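Local coordinates for binding domain (Hc) of Paraclostridial Mosquitocidal Protein 1 (Paraclostridium bifermentans, PDB 6HOX) that probably binds receptors on mosquito nerve cells, as the targeting part of a clostridial neurotoxin-like protein that acts specifically on Anopheles, at residues A[283-288]-A[359-364]; A[350-355]-A[390-395]; A[47-52]-A[68-73]; A[73-78]-A[205-210]. All blocks are in the same frame, centred on the assembly; numbering follows the deposited sequence.

Contact 1 of 4, residues A[283-288]-A[359-364]; sequences YGEYYP and YMVLNE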
# COMPACT_ATOMS: atom_id res chain seq x y z
N TYR A 283 4.98 -19.23 -35.73
CA TYR A 283 3.72 -19.74 -35.20
C TYR A 283 2.63 -18.75 -35.59
O TYR A 283 2.90 -17.70 -36.16
CB TYR A 283 3.79 -19.93 -33.69
CG TYR A 283 4.92 -20.79 -33.18
CD1 TYR A 283 4.84 -22.17 -33.20
CD2 TYR A 283 6.05 -20.21 -32.62
CE1 TYR A 283 5.86 -22.96 -32.70
CE2 TYR A 283 7.08 -20.99 -32.11
CZ TYR A 283 6.99 -22.37 -32.15
OH TYR A 283 8.00 -23.13 -31.66
N GLY A 284 1.38 -19.05 -35.26
CA GLY A 284 0.33 -18.11 -35.58
C GLY A 284 0.04 -17.14 -34.44
O GLY A 284 -1.06 -16.59 -34.40
N GLU A 285 1.02 -16.90 -33.55
CA GLU A 285 0.73 -16.48 -32.16
C GLU A 285 1.39 -15.14 -31.79
O GLU A 285 2.51 -14.84 -32.16
CB GLU A 285 1.21 -17.55 -31.18
CG GLU A 285 0.56 -18.91 -31.38
CD GLU A 285 -0.93 -18.99 -31.07
OE1 GLU A 285 -1.49 -18.03 -30.49
OE2 GLU A 285 -1.52 -20.04 -31.40
N TYR A 286 0.64 -14.37 -30.98
CA TYR A 286 1.16 -13.28 -30.17
C TYR A 286 1.58 -13.81 -28.79
O TYR A 286 0.81 -14.50 -28.12
CB TYR A 286 0.11 -12.19 -29.99
CG TYR A 286 -0.47 -11.64 -31.27
CD1 TYR A 286 -1.58 -12.23 -31.85
CD2 TYR A 286 0.05 -10.50 -31.86
CE1 TYR A 286 -2.13 -11.73 -33.02
CE2 TYR A 286 -0.50 -9.98 -33.02
CZ TYR A 286 -1.59 -10.60 -33.60
OH TYR A 286 -2.16 -10.10 -34.75
N TYR A 287 2.81 -13.48 -28.39
CA TYR A 287 3.38 -13.87 -27.11
C TYR A 287 3.52 -12.63 -26.22
O TYR A 287 4.16 -11.65 -26.61
CB TYR A 287 4.75 -14.53 -27.30
CG TYR A 287 4.72 -15.94 -27.84
CD1 TYR A 287 4.48 -16.20 -29.18
CD2 TYR A 287 4.89 -17.02 -27.00
CE1 TYR A 287 4.45 -17.49 -29.67
CE2 TYR A 287 4.85 -18.32 -27.47
CZ TYR A 287 4.63 -18.57 -28.82
OH TYR A 287 4.58 -19.86 -29.26
N PRO A 288 2.96 -12.63 -24.99
CA PRO A 288 3.27 -11.56 -24.03
C PRO A 288 4.65 -11.85 -23.42
O PRO A 288 5.02 -13.01 -23.24
CB PRO A 288 2.11 -11.65 -23.04
CG PRO A 288 1.79 -13.14 -23.02
CD PRO A 288 2.02 -13.61 -24.44
N TYR A 359 4.67 -21.94 -22.67
CA TYR A 359 4.66 -20.50 -22.91
C TYR A 359 3.23 -20.03 -23.16
O TYR A 359 2.45 -20.67 -23.90
CB TYR A 359 5.56 -20.11 -24.08
CG TYR A 359 7.01 -20.43 -23.83
CD1 TYR A 359 7.75 -19.74 -22.89
CD2 TYR A 359 7.63 -21.47 -24.50
CE1 TYR A 359 9.06 -20.06 -22.62
CE2 TYR A 359 8.95 -21.80 -24.26
CZ TYR A 359 9.68 -21.09 -23.32
OH TYR A 359 10.98 -21.42 -23.07
N MET A 360 2.89 -18.88 -22.57
CA MET A 360 1.57 -18.31 -22.73
C MET A 360 1.56 -17.50 -24.02
O MET A 360 2.58 -16.96 -24.40
CB MET A 360 1.20 -17.39 -21.56
CG MET A 360 1.35 -18.04 -20.19
SD MET A 360 0.29 -19.49 -19.91
CE MET A 360 -1.33 -18.72 -19.80
N VAL A 361 0.37 -17.41 -24.63
CA VAL A 361 0.10 -16.63 -25.80
C VAL A 361 -1.13 -15.77 -25.52
O VAL A 361 -1.75 -15.92 -24.47
CB VAL A 361 -0.12 -17.55 -27.03
CG1 VAL A 361 1.12 -18.37 -27.35
CG2 VAL A 361 -1.32 -18.46 -26.84
N LEU A 362 -1.43 -14.85 -26.44
CA LEU A 362 -2.65 -14.07 -26.44
C LEU A 362 -3.55 -14.62 -27.56
O LEU A 362 -3.15 -14.62 -28.71
CB LEU A 362 -2.34 -12.59 -26.68
CG LEU A 362 -1.28 -11.99 -25.77
CD1 LEU A 362 -1.06 -10.53 -26.11
CD2 LEU A 362 -1.66 -12.15 -24.30
N ASN A 363 -4.75 -15.06 -27.19
CA ASN A 363 -5.61 -15.78 -28.09
C ASN A 363 -7.05 -15.41 -27.78
O ASN A 363 -7.37 -15.16 -26.63
CB ASN A 363 -5.40 -17.29 -27.96
CG ASN A 363 -5.68 -18.06 -29.23
OD1 ASN A 363 -4.91 -17.99 -30.18
ND2 ASN A 363 -6.75 -18.83 -29.24
N GLU A 364 -7.89 -15.39 -28.82
CA GLU A 364 -9.33 -15.22 -28.68
C GLU A 364 -9.91 -16.48 -28.04
O GLU A 364 -10.86 -16.41 -27.27
CB GLU A 364 -9.96 -14.96 -30.04
CG GLU A 364 -11.45 -14.70 -29.95
CD GLU A 364 -12.03 -13.84 -31.06
OE1 GLU A 364 -11.88 -14.22 -32.24
OE2 GLU A 364 -12.63 -12.79 -30.74
O HOH W 1 4.80 -15.79 -23.38
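In the C-terminal beta-trefoil subdomain of the receptor-binding domain, segment 283-288, on strand 285-291, meets strand 361-363 through Y287 on V361 and P288 on L362. The strand axes come within 4.6 Å and run at 128°, so they cross rather than pair over their length. One backbone bond joins them, L362 N to Y286 O at 2.8 Å. Y286 CB packs on L362 CB, and the buried Y286 N has no partner in the model. V361 carries the side-chain packing. Its CG1 sits over one face of the Y287 ring, offset toward the rim, in a CH-pi contact 3.8 Å from the ring centroid. Both side chains lie side by side and point the same way. With CG1 anti to the carbonyl carbon (chi1 -62°) and over the ring, CG2 is the branch that touches E285 OE1. At the edge of the Y287 ring, Y359 CB lies in the ring plane, 3.9 Å from CE2. P288 and L362 slide past each other in opposite directions, with P288 CG 3.8 Å from L362 CD2. The contact is buried between strands of the trefoil; L347 of 345-348 and L275 of 275-280 touch P288. Strand 409-415 flanks Y359 with Y411 and Y413. A water lies within hydrogen-bonding distance of P288 O and M360 O, 2.7 Å from the latter. The bend at chi2 (-67°) turns CD of E285; OE1 lies 3.4 Å from N363 OD1. These are two acceptors and make no bond. E285 OE2 has a weak, long ion pair with K354, while N363 ND2 bonds to G365 O.

Contact 2 of 4, residues A[350-355]-A[390-395]; sequences PMYSKI and MYRNGL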
# COMPACT_ATOMS: atom_id res chain seq x y z
N PRO A 350 -1.51 -22.03 -25.89
CA PRO A 350 -1.88 -22.47 -27.23
C PRO A 350 -2.32 -23.94 -27.18
O PRO A 350 -2.00 -24.68 -26.23
CB PRO A 350 -0.57 -22.28 -28.01
CG PRO A 350 0.50 -22.58 -26.98
CD PRO A 350 -0.06 -22.06 -25.67
N MET A 351 -3.06 -24.34 -28.21
CA MET A 351 -3.51 -25.69 -28.42
C MET A 351 -2.32 -26.64 -28.38
O MET A 351 -1.37 -26.46 -29.12
CB MET A 351 -4.19 -25.78 -29.79
CG MET A 351 -4.61 -27.16 -30.18
SD MET A 351 -5.43 -27.11 -31.79
CE MET A 351 -7.07 -26.59 -31.26
N TYR A 352 -2.42 -27.66 -27.52
CA TYR A 352 -1.31 -28.56 -27.19
C TYR A 352 -0.73 -29.27 -28.43
O TYR A 352 0.49 -29.54 -28.50
CB TYR A 352 -1.76 -29.63 -26.18
CG TYR A 352 -0.64 -30.51 -25.71
CD1 TYR A 352 0.28 -30.06 -24.78
CD2 TYR A 352 -0.46 -31.78 -26.23
CE1 TYR A 352 1.33 -30.85 -24.35
CE2 TYR A 352 0.59 -32.59 -25.81
CZ TYR A 352 1.48 -32.12 -24.87
OH TYR A 352 2.51 -32.91 -24.45
N SER A 353 -1.61 -29.64 -29.35
CA SER A 353 -1.26 -30.37 -30.58
C SER A 353 -0.33 -29.52 -31.47
O SER A 353 0.52 -30.06 -32.17
CB SER A 353 -2.51 -30.77 -31.34
OG SER A 353 -3.26 -29.63 -31.73
N LYS A 354 -0.54 -28.20 -31.44
CA LYS A 354 0.20 -27.23 -32.24
C LYS A 354 1.53 -26.94 -31.54
O LYS A 354 2.60 -27.19 -32.08
CB LYS A 354 -0.65 -25.97 -32.44
CG LYS A 354 0.09 -24.76 -32.99
CD LYS A 354 -0.78 -23.53 -33.19
CE LYS A 354 -0.05 -22.40 -33.88
NZ LYS A 354 -0.98 -21.41 -34.47
N ILE A 355 1.42 -26.39 -30.33
CA ILE A 355 2.54 -26.00 -29.49
C ILE A 355 2.31 -26.64 -28.12
O ILE A 355 1.35 -26.31 -27.45
CB ILE A 355 2.64 -24.46 -29.38
CG1 ILE A 355 2.92 -23.79 -30.73
CG2 ILE A 355 3.69 -24.06 -28.37
CD1 ILE A 355 2.16 -22.51 -30.93
N MET A 390 -5.15 -29.17 -19.39
CA MET A 390 -5.07 -30.62 -19.43
C MET A 390 -3.63 -31.09 -19.19
O MET A 390 -3.40 -31.94 -18.35
CB MET A 390 -5.57 -31.16 -20.77
CG MET A 390 -6.18 -32.53 -20.63
SD MET A 390 -7.37 -32.85 -21.94
CE MET A 390 -8.00 -34.44 -21.41
N TYR A 391 -2.65 -30.50 -19.89
CA TYR A 391 -1.29 -31.01 -19.85
C TYR A 391 -0.32 -30.05 -19.15
O TYR A 391 0.78 -30.46 -18.90
CB TYR A 391 -0.77 -31.26 -21.26
CG TYR A 391 -1.68 -32.15 -22.07
CD1 TYR A 391 -1.82 -33.50 -21.76
CD2 TYR A 391 -2.43 -31.63 -23.11
CE1 TYR A 391 -2.68 -34.31 -22.48
CE2 TYR A 391 -3.29 -32.43 -23.84
CZ TYR A 391 -3.42 -33.77 -23.53
OH TYR A 391 -4.28 -34.54 -24.25
N ARG A 392 -0.72 -28.81 -18.86
CA ARG A 392 0.25 -27.78 -18.47
C ARG A 392 -0.26 -26.96 -17.28
O ARG A 392 -0.12 -25.74 -17.23
CB ARG A 392 0.57 -26.90 -19.68
CG ARG A 392 1.33 -27.62 -20.79
CD ARG A 392 1.26 -26.89 -22.12
NE ARG A 392 -0.08 -26.90 -22.70
CZ ARG A 392 -0.38 -26.42 -23.91
NH1 ARG A 392 0.58 -25.89 -24.65
NH2 ARG A 392 -1.61 -26.49 -24.37
N ASN A 393 -0.78 -27.66 -16.27
CA ASN A 393 -1.11 -27.03 -14.98
C ASN A 393 0.15 -26.37 -14.43
O ASN A 393 1.22 -26.95 -14.54
CB ASN A 393 -1.61 -28.03 -13.96
CG ASN A 393 -2.95 -28.62 -14.32
OD1 ASN A 393 -3.81 -27.93 -14.85
ND2 ASN A 393 -3.11 -29.90 -14.05
N GLY A 394 0.01 -25.18 -13.86
CA GLY A 394 1.15 -24.50 -13.23
C GLY A 394 0.78 -23.16 -12.62
O GLY A 394 -0.37 -22.76 -12.61
N LEU A 395 1.79 -22.47 -12.09
CA LEU A 395 1.67 -21.09 -11.67
C LEU A 395 2.29 -20.23 -12.77
O LEU A 395 3.34 -20.58 -13.34
CB LEU A 395 2.40 -20.85 -10.34
CG LEU A 395 1.82 -21.57 -9.13
CD1 LEU A 395 2.66 -21.32 -7.87
CD2 LEU A 395 0.39 -21.16 -8.88
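R392 reaches from the loop before strand 394-398 and grips the carbonyl groups of loop 350-355, while CD2 of Y391 lies over one face of the Y352 ring, toward its rim. The contact ties two loops of the C-terminal beta-trefoil subdomain. R392 NH2 donates to P350 O at 2.6 Å, nearly in line with the carbonyl. NH1 adds a weak bond to the same oxygen and another weak one to I355 O at 2.9 Å. Thus one guanidinium links the carbonyls of P350 and I355, the bond to I355 being weak. Y352 CD1 lies over the centre of one guanidinium face, and the ring and guanidinium planes are 86° apart. Y352 thereby meets R392 with its edge, where R392 NE lies in the ring plane. CG of Y352 is anti to its backbone N (chi1 -175°), which places CG 3.3 Å from Y391 CD2. The ring planes of Y352 and Y391 are 36° apart, the pair oblique. Further out, E389 takes a salt bridge from R392 NH2, and E357 O accepts from NH1. The guanidinium is therefore held from several directions. E389 also accepts from Y391 N, so one carboxylate orders both the arginine and the backbone next to it. Within loop 350-355, M351 O accepts from both K354 N and I355 N, each at 3.0 Å.

Contact 3 of 4, residues A[47-52]-A[68-73]; sequences EVKTGV and NENSSI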
# COMPACT_ATOMS: atom_id res chain seq x y z
N GLU A 47 -14.09 19.27 14.13
CA GLU A 47 -14.34 20.33 13.19
C GLU A 47 -13.58 20.01 11.90
O GLU A 47 -12.36 20.08 11.85
CB GLU A 47 -13.94 21.68 13.80
CG GLU A 47 -14.41 22.87 12.99
CD GLU A 47 -13.78 24.20 13.39
OE1 GLU A 47 -14.09 24.65 14.51
OE2 GLU A 47 -12.94 24.74 12.61
N VAL A 48 -14.33 19.62 10.87
CA VAL A 48 -13.79 19.31 9.58
C VAL A 48 -13.99 20.52 8.67
O VAL A 48 -15.13 20.87 8.36
CB VAL A 48 -14.47 18.07 8.97
CG1 VAL A 48 -13.89 17.74 7.60
CG2 VAL A 48 -14.39 16.87 9.89
N LYS A 49 -12.89 21.13 8.24
CA LYS A 49 -12.98 22.33 7.43
C LYS A 49 -13.26 21.95 5.97
O LYS A 49 -13.09 20.79 5.57
CB LYS A 49 -11.72 23.17 7.63
CG LYS A 49 -11.54 23.70 9.04
CD LYS A 49 -10.53 24.83 9.11
CE LYS A 49 -11.04 26.15 8.56
NZ LYS A 49 -12.15 26.68 9.38
N THR A 50 -13.71 22.93 5.17
CA THR A 50 -14.29 22.66 3.85
C THR A 50 -13.21 22.28 2.84
O THR A 50 -13.55 21.81 1.77
CB THR A 50 -15.12 23.84 3.31
OG1 THR A 50 -14.29 25.00 3.24
CG2 THR A 50 -16.32 24.12 4.18
N GLY A 51 -11.94 22.48 3.19
CA GLY A 51 -10.83 22.07 2.32
C GLY A 51 -10.53 20.57 2.40
O GLY A 51 -9.75 20.08 1.60
N VAL A 52 -11.10 19.87 3.38
CA VAL A 52 -10.90 18.43 3.54
C VAL A 52 -11.75 17.72 2.47
O VAL A 52 -12.87 18.15 2.19
CB VAL A 52 -11.28 17.94 4.95
CG1 VAL A 52 -11.09 16.43 5.10
CG2 VAL A 52 -10.51 18.68 6.04
N ASN A 68 -3.57 23.32 1.65
CA ASN A 68 -4.19 24.65 1.80
C ASN A 68 -4.80 24.76 3.20
O ASN A 68 -5.01 23.74 3.87
CB ASN A 68 -5.25 24.93 0.73
CG ASN A 68 -6.41 23.97 0.83
OD1 ASN A 68 -7.27 24.14 1.69
ND2 ASN A 68 -6.41 22.96 -0.02
N GLU A 69 -5.08 26.01 3.59
CA GLU A 69 -5.41 26.39 4.97
C GLU A 69 -6.79 25.84 5.37
O GLU A 69 -7.02 25.59 6.52
CB GLU A 69 -5.38 27.91 5.13
CG GLU A 69 -3.98 28.46 5.10
CD GLU A 69 -3.13 27.90 6.23
OE1 GLU A 69 -3.46 28.16 7.40
OE2 GLU A 69 -2.18 27.15 5.93
N ASN A 70 -7.65 25.60 4.39
CA ASN A 70 -8.98 25.09 4.68
C ASN A 70 -9.00 23.57 4.82
O ASN A 70 -10.05 23.00 5.10
CB ASN A 70 -9.96 25.55 3.61
CG ASN A 70 -10.53 26.90 3.98
OD1 ASN A 70 -10.84 27.13 5.15
ND2 ASN A 70 -10.64 27.79 3.01
N SER A 71 -7.86 22.91 4.61
CA SER A 71 -7.79 21.46 4.62
C SER A 71 -7.22 21.00 5.97
O SER A 71 -6.05 20.63 6.06
CB SER A 71 -6.99 20.96 3.44
OG SER A 71 -7.34 19.62 3.14
N SER A 72 -8.07 21.00 7.00
CA SER A 72 -7.67 20.60 8.32
C SER A 72 -8.87 20.04 9.09
O SER A 72 -10.02 20.39 8.76
CB SER A 72 -7.07 21.75 9.07
OG SER A 72 -8.08 22.69 9.39
N ILE A 73 -8.57 19.19 10.08
CA ILE A 73 -9.49 18.67 11.05
C ILE A 73 -8.92 18.98 12.45
O ILE A 73 -7.75 18.69 12.74
CB ILE A 73 -9.73 17.16 10.88
CG1 ILE A 73 -10.10 16.80 9.44
CG2 ILE A 73 -10.79 16.65 11.85
CD1 ILE A 73 -10.08 15.31 9.18
O HOH W 2 -8.54 21.06 -0.56
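N68 and G51 meet through a water, which donates to G51 O and accepts from N68 ND2. Segment 68-73 leads into strand 73-75, and its first four residues form a type I turn facing the type I turn of K49 to V52. N68 OD1 also takes a weak bond from N70 N. E69 turns away and pairs with K208. N70 does most at this end: its O accepts from G51 N at 2.7 Å, with the donor well above the carbonyl plane. The same oxygen lies 3.0 Å from K49 CB. N70 and K49 side chains cross at about a right angle, with N70 OD1 3.6 Å from K49 CE. S71 OG is anti to its backbone N (chi1 -157°) and gives a weak bond to G51 O; it also bonds to N66 N. G51 has no side chain, and the backbone of N70 and S71 packs directly against its CA. S72 O accepts from K49 N at 3.0 Å, almost straight on. S72 O is also 3.3 Å from V52 CG2, and S72 OG touches K49 CD. I73 then pairs with V48 as an antiparallel non-hydrogen-bonded pair. Their CG2 methyls lie side by side, 4.1 Å apart, and I73 CG1 packs on V52 CG2. I73 CA lies 3.3 Å from E47 O, in a CA-H...O contact. This is one edge of a three-stranded antiparallel sheet in the concanavalin-like N-terminal subdomain. I63 of strand 61-66 touches I73 and V52, and L65 touches V52 and S71. From strand 35-38, I36 touches V48 and V52.

Contact 4 of 4, residues A[73-78]-A[205-210]; sequences IIVQKN and IIFKLE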
# COMPACT_ATOMS: atom_id res chain seq x y z
N ILE A 73 -8.57 19.19 10.08
CA ILE A 73 -9.49 18.67 11.05
C ILE A 73 -8.92 18.98 12.45
O ILE A 73 -7.75 18.69 12.74
CB ILE A 73 -9.73 17.16 10.88
CG1 ILE A 73 -10.10 16.80 9.44
CG2 ILE A 73 -10.79 16.65 11.85
CD1 ILE A 73 -10.08 15.31 9.18
N ILE A 74 -9.76 19.58 13.29
CA ILE A 74 -9.44 19.96 14.65
C ILE A 74 -10.31 19.13 15.60
O ILE A 74 -11.53 19.08 15.48
CB ILE A 74 -9.68 21.47 14.83
CG1 ILE A 74 -8.92 22.25 13.75
CG2 ILE A 74 -9.36 21.91 16.25
CD1 ILE A 74 -8.59 23.69 14.08
N VAL A 75 -9.64 18.47 16.54
CA VAL A 75 -10.29 17.64 17.51
C VAL A 75 -9.93 18.19 18.89
O VAL A 75 -8.75 18.16 19.27
CB VAL A 75 -9.84 16.18 17.35
CG1 VAL A 75 -10.60 15.25 18.28
CG2 VAL A 75 -9.95 15.72 15.89
N GLN A 76 -10.93 18.70 19.60
CA GLN A 76 -10.80 19.07 20.99
C GLN A 76 -10.62 17.78 21.79
O GLN A 76 -11.33 16.81 21.56
CB GLN A 76 -12.03 19.85 21.50
CG GLN A 76 -12.25 21.19 20.83
CD GLN A 76 -11.02 22.07 20.82
OE1 GLN A 76 -10.38 22.32 21.84
NE2 GLN A 76 -10.68 22.56 19.63
N LYS A 77 -9.65 17.76 22.70
CA LYS A 77 -9.43 16.58 23.52
C LYS A 77 -10.48 16.60 24.63
O LYS A 77 -11.07 17.64 24.90
CB LYS A 77 -7.99 16.53 24.05
CG LYS A 77 -6.91 16.48 22.97
CD LYS A 77 -5.52 16.21 23.48
CE LYS A 77 -5.06 17.26 24.46
NZ LYS A 77 -3.60 17.16 24.71
N ASN A 78 -10.70 15.43 25.23
CA ASN A 78 -11.57 15.22 26.39
C ASN A 78 -10.84 14.26 27.34
O ASN A 78 -9.64 14.03 27.17
CB ASN A 78 -12.95 14.72 25.94
CG ASN A 78 -12.86 13.58 24.96
OD1 ASN A 78 -12.35 12.50 25.29
ND2 ASN A 78 -13.32 13.80 23.74
N ILE A 205 -5.94 18.32 18.94
CA ILE A 205 -5.21 17.55 17.91
C ILE A 205 -5.58 18.14 16.54
O ILE A 205 -6.77 18.23 16.21
CB ILE A 205 -5.56 16.05 17.97
CG1 ILE A 205 -5.40 15.47 19.38
CG2 ILE A 205 -4.75 15.26 16.95
CD1 ILE A 205 -6.04 14.12 19.57
N ILE A 206 -4.57 18.56 15.76
CA ILE A 206 -4.79 19.21 14.46
C ILE A 206 -4.27 18.26 13.38
O ILE A 206 -3.06 17.95 13.37
CB ILE A 206 -4.09 20.58 14.33
CG1 ILE A 206 -4.39 21.51 15.51
CG2 ILE A 206 -4.46 21.23 13.01
CD1 ILE A 206 -5.81 22.00 15.53
N PHE A 207 -5.17 17.83 12.49
CA PHE A 207 -4.83 17.04 11.31
C PHE A 207 -4.70 18.00 10.14
O PHE A 207 -5.70 18.56 9.68
CB PHE A 207 -5.90 15.99 11.03
CG PHE A 207 -6.09 14.96 12.12
CD1 PHE A 207 -6.80 15.27 13.27
CD2 PHE A 207 -5.56 13.69 11.99
CE1 PHE A 207 -6.96 14.33 14.27
CE2 PHE A 207 -5.71 12.76 13.00
CZ PHE A 207 -6.41 13.08 14.14
N LYS A 208 -3.47 18.22 9.68
CA LYS A 208 -3.17 19.26 8.69
C LYS A 208 -1.70 19.19 8.29
O LYS A 208 -0.83 19.06 9.17
CB LYS A 208 -3.40 20.65 9.29
CG LYS A 208 -3.32 21.80 8.31
CD LYS A 208 -3.45 23.14 8.98
CE LYS A 208 -3.59 24.28 7.99
NZ LYS A 208 -2.36 24.45 7.18
N LEU A 209 -1.45 19.31 6.98
CA LEU A 209 -0.11 19.55 6.45
C LEU A 209 0.33 20.96 6.84
O LEU A 209 -0.31 21.92 6.42
CB LEU A 209 -0.10 19.40 4.93
CG LEU A 209 -0.09 17.96 4.41
CD1 LEU A 209 -0.49 17.92 2.94
CD2 LEU A 209 1.28 17.33 4.61
N GLU A 210 1.38 21.07 7.67
CA GLU A 210 1.85 22.37 8.14
C GLU A 210 3.37 22.42 8.04
O GLU A 210 4.04 21.66 8.71
CB GLU A 210 1.40 22.61 9.58
CG GLU A 210 1.60 24.04 10.05
CD GLU A 210 0.79 25.04 9.25
OE1 GLU A 210 -0.46 24.98 9.30
OE2 GLU A 210 1.40 25.84 8.54
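V75 packs on F207 on the buried side of strands 73-75 and 205-207, which run antiparallel at 166° in the concanavalin-like N-terminal subdomain. Strand 73-75 is the middle of a three-stranded sheet, and strand 205-207 is one of its outer strands. The backbones are joined by two hydrogen-bonded pairs, I73 with F207 and V75 with I205. The shortest bond is F207 N to I73 O at 2.7 Å, and I205 N to V75 O is 2.8 Å. Between them I74 and I206 form a non-hydrogen-bonded pair. The tightly packed side of the sheet carries I73, V75, I205 and F207, all buried. V75 CG2 lies 3.7 Å from CE1 at the edge of the F207 ring. I73 O sits in the plane of the same ring, also at the edge. Behind this side lie strands 25-32 and 218-227: F27 touches V75, L29 and L221 touch F207, and F224 meets its ring edge-to-face. The other side is partly exposed, though its two side chains are in close touch. It has I74 and I206, which point the same way side by side. I206 CD1 does the touching, 3.6 Å from each of I74 CG1, CG2 and CD1. P204 also lies against I74. At the far end of the contact the chain turns a corner at K208. Past strand 73-75, K77 crosses I205 at about a right angle, while its NZ bonds to N117 and N201. K77 CG lies 4.0 Å from I205 CG1.

How the contacts relate
From the N terminus, contact 3 closes first, folding the end of strand 46-48 and the turn after it onto the lead-in to strand 73-75. Contact 4 follows in series and shares I73 with it. It closes a much longer loop and brings in strand 205-207, so that contacts 3 and 4 join strand 73-75 to its two outer neighbours, 46-48 and 205-207. The chain then enters the C-terminal subdomain. Contacts 1 and 2 cross there, since 350-355 lies between the two segments of contact 1, and 390-395 follows both. They touch through I355 and Y283. The two pairs of contacts are about 52 to 59 Å apart, centre to centre.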